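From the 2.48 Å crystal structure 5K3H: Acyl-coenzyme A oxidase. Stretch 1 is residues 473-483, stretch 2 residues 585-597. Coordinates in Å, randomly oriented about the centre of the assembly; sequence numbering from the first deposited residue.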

# COMPACT_ATOMS: atom_id res chain seq x y z
N ARG B 473 -0.47 -15.84 36.85
CA ARG B 473 0.95 -15.99 37.14
C ARG B 473 1.67 -16.70 36.01
O ARG B 473 1.17 -17.68 35.45
CB ARG B 473 1.16 -16.79 38.43
CG ARG B 473 0.45 -16.25 39.65
CD ARG B 473 0.89 -17.08 40.86
NE ARG B 473 -0.23 -17.64 41.59
CZ ARG B 473 -0.97 -16.95 42.45
NH1 ARG B 473 -1.97 -17.54 43.09
NH2 ARG B 473 -0.70 -15.66 42.67
N SER B 474 2.84 -16.21 35.68
CA SER B 474 3.57 -16.81 34.58
C SER B 474 4.50 -17.89 35.11
O SER B 474 5.00 -17.80 36.23
CB SER B 474 4.37 -15.75 33.83
OG SER B 474 3.53 -15.01 32.98
N GLU B 475 4.71 -18.92 34.30
CA GLU B 475 5.80 -19.84 34.53
C GLU B 475 7.13 -19.14 34.29
O GLU B 475 7.17 -18.05 33.72
CB GLU B 475 5.62 -21.07 33.65
CG GLU B 475 5.04 -22.22 34.44
CD GLU B 475 3.94 -22.97 33.74
OE1 GLU B 475 3.90 -22.97 32.48
OE2 GLU B 475 3.12 -23.62 34.45
N PRO B 476 8.23 -19.72 34.77
CA PRO B 476 9.53 -19.07 34.56
C PRO B 476 9.87 -18.88 33.09
O PRO B 476 10.44 -17.84 32.72
CB PRO B 476 10.53 -20.01 35.25
CG PRO B 476 9.72 -20.86 36.14
CD PRO B 476 8.35 -20.95 35.58
N THR B 477 9.56 -19.84 32.22
CA THR B 477 9.89 -19.71 30.81
C THR B 477 8.73 -20.22 29.97
O THR B 477 7.78 -20.83 30.48
CB THR B 477 11.12 -20.54 30.42
OG1 THR B 477 10.85 -21.93 30.69
CG2 THR B 477 12.36 -20.09 31.19
N SER B 478 8.87 -20.06 28.67
CA SER B 478 7.91 -20.66 27.76
C SER B 478 8.20 -22.15 27.70
O SER B 478 9.35 -22.58 27.83
CB SER B 478 8.02 -20.04 26.36
OG SER B 478 7.12 -20.67 25.45
N LEU B 479 7.14 -22.95 27.53
CA LEU B 479 7.32 -24.40 27.48
C LEU B 479 7.19 -24.91 26.05
O LEU B 479 6.92 -26.10 25.83
CB LEU B 479 6.33 -25.10 28.43
CG LEU B 479 6.47 -24.84 29.94
CD1 LEU B 479 5.40 -25.52 30.78
CD2 LEU B 479 7.84 -25.28 30.45
N ILE B 480 7.42 -24.04 25.07
CA ILE B 480 7.42 -24.46 23.68
C ILE B 480 8.67 -25.30 23.44
O ILE B 480 9.80 -24.87 23.73
CB ILE B 480 7.38 -23.23 22.76
CG1 ILE B 480 5.99 -22.57 22.81
CG2 ILE B 480 7.77 -23.58 21.34
CD1 ILE B 480 5.95 -21.25 22.05
N ASP B 481 8.48 -26.52 22.93
CA ASP B 481 9.55 -27.46 22.63
C ASP B 481 10.22 -27.96 23.91
O ASP B 481 11.41 -28.31 23.91
CB ASP B 481 10.61 -26.86 21.69
CG ASP B 481 11.58 -27.92 21.13
OD1 ASP B 481 11.12 -29.07 20.92
OD2 ASP B 481 12.80 -27.64 20.94
N ARG B 482 9.50 -27.94 25.03
CA ARG B 482 10.01 -28.43 26.30
C ARG B 482 9.06 -29.40 26.94
O ARG B 482 9.41 -30.02 27.95
CB ARG B 482 10.25 -27.27 27.27
CG ARG B 482 11.11 -26.19 26.70
CD ARG B 482 11.50 -25.26 27.78
NE ARG B 482 12.72 -25.67 28.47
CZ ARG B 482 13.23 -25.04 29.52
NH1 ARG B 482 12.62 -23.97 30.02
NH2 ARG B 482 14.35 -25.48 30.09
N VAL B 483 7.88 -29.57 26.38
CA VAL B 483 6.80 -30.26 27.05
C VAL B 483 5.95 -30.87 25.93
O VAL B 483 5.66 -30.18 24.94
CB VAL B 483 6.02 -29.26 27.93
CG1 VAL B 483 4.56 -29.12 27.47
CG2 VAL B 483 6.19 -29.61 29.40
N ASP B 585 12.83 -10.53 28.36
CA ASP B 585 12.96 -10.95 29.74
C ASP B 585 13.50 -12.37 29.89
O ASP B 585 13.42 -12.94 30.98
CB ASP B 585 11.61 -10.86 30.43
CG ASP B 585 10.57 -11.73 29.75
OD1 ASP B 585 10.82 -12.19 28.62
OD2 ASP B 585 9.52 -12.00 30.36
N GLY B 586 14.07 -12.94 28.82
CA GLY B 586 14.47 -14.34 28.84
C GLY B 586 13.35 -15.36 28.90
O GLY B 586 13.60 -16.53 29.18
N PHE B 587 12.11 -14.96 28.61
CA PHE B 587 11.02 -15.93 28.64
C PHE B 587 11.21 -17.00 27.56
O PHE B 587 10.78 -18.14 27.75
CB PHE B 587 9.67 -15.23 28.50
CG PHE B 587 8.50 -16.09 28.88
CD1 PHE B 587 8.24 -16.35 30.23
CD2 PHE B 587 7.67 -16.66 27.91
CE1 PHE B 587 7.16 -17.16 30.61
CE2 PHE B 587 6.59 -17.48 28.29
CZ PHE B 587 6.34 -17.72 29.63
N MET B 588 11.75 -16.63 26.41
CA MET B 588 12.18 -17.58 25.37
C MET B 588 13.69 -17.52 25.17
O MET B 588 14.33 -16.46 25.26
CB MET B 588 11.50 -17.31 24.02
CG MET B 588 10.15 -17.98 23.83
SD MET B 588 9.34 -17.76 22.20
CE MET B 588 10.37 -18.66 21.05
N SER B 589 14.26 -18.67 24.84
CA SER B 589 15.67 -18.77 24.48
C SER B 589 15.83 -18.72 22.96
O SER B 589 14.88 -18.88 22.19
CB SER B 589 16.25 -20.08 24.99
OG SER B 589 15.51 -21.16 24.43
N SER B 590 17.08 -18.50 22.55
CA SER B 590 17.42 -18.58 21.14
C SER B 590 17.06 -19.95 20.56
O SER B 590 16.62 -20.06 19.41
CB SER B 590 18.91 -18.28 20.95
OG SER B 590 19.28 -18.36 19.59
N THR B 591 17.29 -21.02 21.34
CA THR B 591 16.95 -22.36 20.88
C THR B 591 15.46 -22.52 20.63
O THR B 591 15.05 -23.11 19.62
CB THR B 591 17.42 -23.39 21.91
OG1 THR B 591 18.85 -23.47 21.85
CG2 THR B 591 16.84 -24.75 21.60
N GLN B 592 14.62 -22.01 21.53
CA GLN B 592 13.18 -22.07 21.30
C GLN B 592 12.77 -21.23 20.10
O GLN B 592 11.84 -21.60 19.38
CB GLN B 592 12.43 -21.58 22.53
CG GLN B 592 12.39 -22.58 23.66
CD GLN B 592 11.78 -21.99 24.90
OE1 GLN B 592 12.21 -20.93 25.36
NE2 GLN B 592 10.80 -22.69 25.48
N LEU B 593 13.45 -20.11 19.86
CA LEU B 593 13.13 -19.31 18.69
C LEU B 593 13.55 -20.03 17.42
O LEU B 593 12.90 -19.89 16.38
CB LEU B 593 13.78 -17.93 18.78
CG LEU B 593 13.13 -16.82 17.95
CD1 LEU B 593 11.66 -16.57 18.33
CD2 LEU B 593 13.97 -15.51 18.01
N ASP B 594 14.65 -20.78 17.47
CA ASP B 594 15.04 -21.61 16.33
C ASP B 594 14.02 -22.72 16.08
O ASP B 594 13.78 -23.10 14.93
CB ASP B 594 16.43 -22.20 16.56
CG ASP B 594 17.53 -21.15 16.41
OD1 ASP B 594 17.29 -20.10 15.76
OD2 ASP B 594 18.65 -21.41 16.94
N TYR B 595 13.44 -23.29 17.14
CA TYR B 595 12.35 -24.24 16.96
C TYR B 595 11.19 -23.59 16.23
O TYR B 595 10.63 -24.17 15.30
CB TYR B 595 11.90 -24.79 18.32
CG TYR B 595 10.65 -25.67 18.31
CD1 TYR B 595 10.74 -27.05 18.16
CD2 TYR B 595 9.38 -25.11 18.47
CE1 TYR B 595 9.60 -27.85 18.16
CE2 TYR B 595 8.24 -25.91 18.47
CZ TYR B 595 8.35 -27.27 18.31
OH TYR B 595 7.19 -28.04 18.32
N VAL B 596 10.86 -22.35 16.61
CA VAL B 596 9.72 -21.66 16.03
C VAL B 596 9.95 -21.43 14.54
O VAL B 596 9.03 -21.61 13.73
CB VAL B 596 9.47 -20.33 16.78
CG1 VAL B 596 8.40 -19.51 16.08
CG2 VAL B 596 9.05 -20.61 18.22
N ARG B 597 11.19 -21.08 14.15
CA ARG B 597 11.54 -20.90 12.74
C ARG B 597 11.41 -22.20 11.96
O ARG B 597 10.90 -22.20 10.83
CB ARG B 597 12.96 -20.36 12.61
CG ARG B 597 13.15 -18.99 13.16
CD ARG B 597 14.60 -18.57 13.07
NE ARG B 597 14.79 -17.19 13.53
CZ ARG B 597 15.51 -16.83 14.59
NH1 ARG B 597 16.15 -17.76 15.31
NH2 ARG B 597 15.62 -15.54 14.91

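Stretch 1 has no regular helix or strand. It lies against a loop and the first turns of a helix in stretch 2. Together they bury 576 Å² of surface, and three hydrogen bonds cross between them.

Arg473 makes no contact with stretch 2. Ser474 makes a marginal contact, its CB 4.5 Å from Phe587 CE1. Residues 475-478 pack round the Phe587 ring. Glu475 O lies at the ring edge, near its plane, 3.2 Å from Phe587 CE1. A carbonyl oxygen suits this position, because the ring's CH groups carry slight positive charge. Pro476 O is 3.6 Å from Phe587 CD1.

At Thr477 the backbones come close, with its CA 4.5 Å from the CA of Phe587. Thr477 C packs over a face of the ring, 3.5 Å from Phe587 CZ. Phe587 is buried and loses 105 Å² to stretch 1.

Ser478 is buried. Its N also lies over the ring face and donates to Phe587 O at 2.9 Å, so Phe587 contributes both backbone and ring. Ser478 CB sits 3.5 Å from Phe587 CE2 and 3.9 Å from Met588 CG, and the small side chain fits this close packing. Ser478 OG accepts a weak bond from Ile480 N (3.4 Å) and is also bonded elsewhere in the structure.

Gln592 makes the other two hydrogen bonds. Its NE2 donates to Ser478 O at 2.8 Å and to Ile480 O at 3.0 Å. A primary amide has two hydrogens, one for each carbonyl. At the other end of the amide, Gln592 OE1 accepts from Ser589 N at 3.1 Å. Ser589 caps the helix, its OG accepting from Gln592 N at 3.2 Å. The amide is thus held within its own stretch while it reaches across.

Leu479 points away and loses no surface to stretch 2. Ile480 is buried and adds an apolar contact. Ile480 CG2 packs against Tyr595 CD2 at 3.6 Å and reaches Val596 CG2 more loosely, at 4.5 Å.

Asp481 is exposed and points toward stretch 2. Its CB lies over a face of the Tyr595 ring, 3.6 Å from the centroid of that ring and 14° off the normal, a CH-pi contact. Arg482 turns sideways, but its CD comes within 3.5 Å of Gln592 NE2. Val483 is out of reach, and the contact ends there.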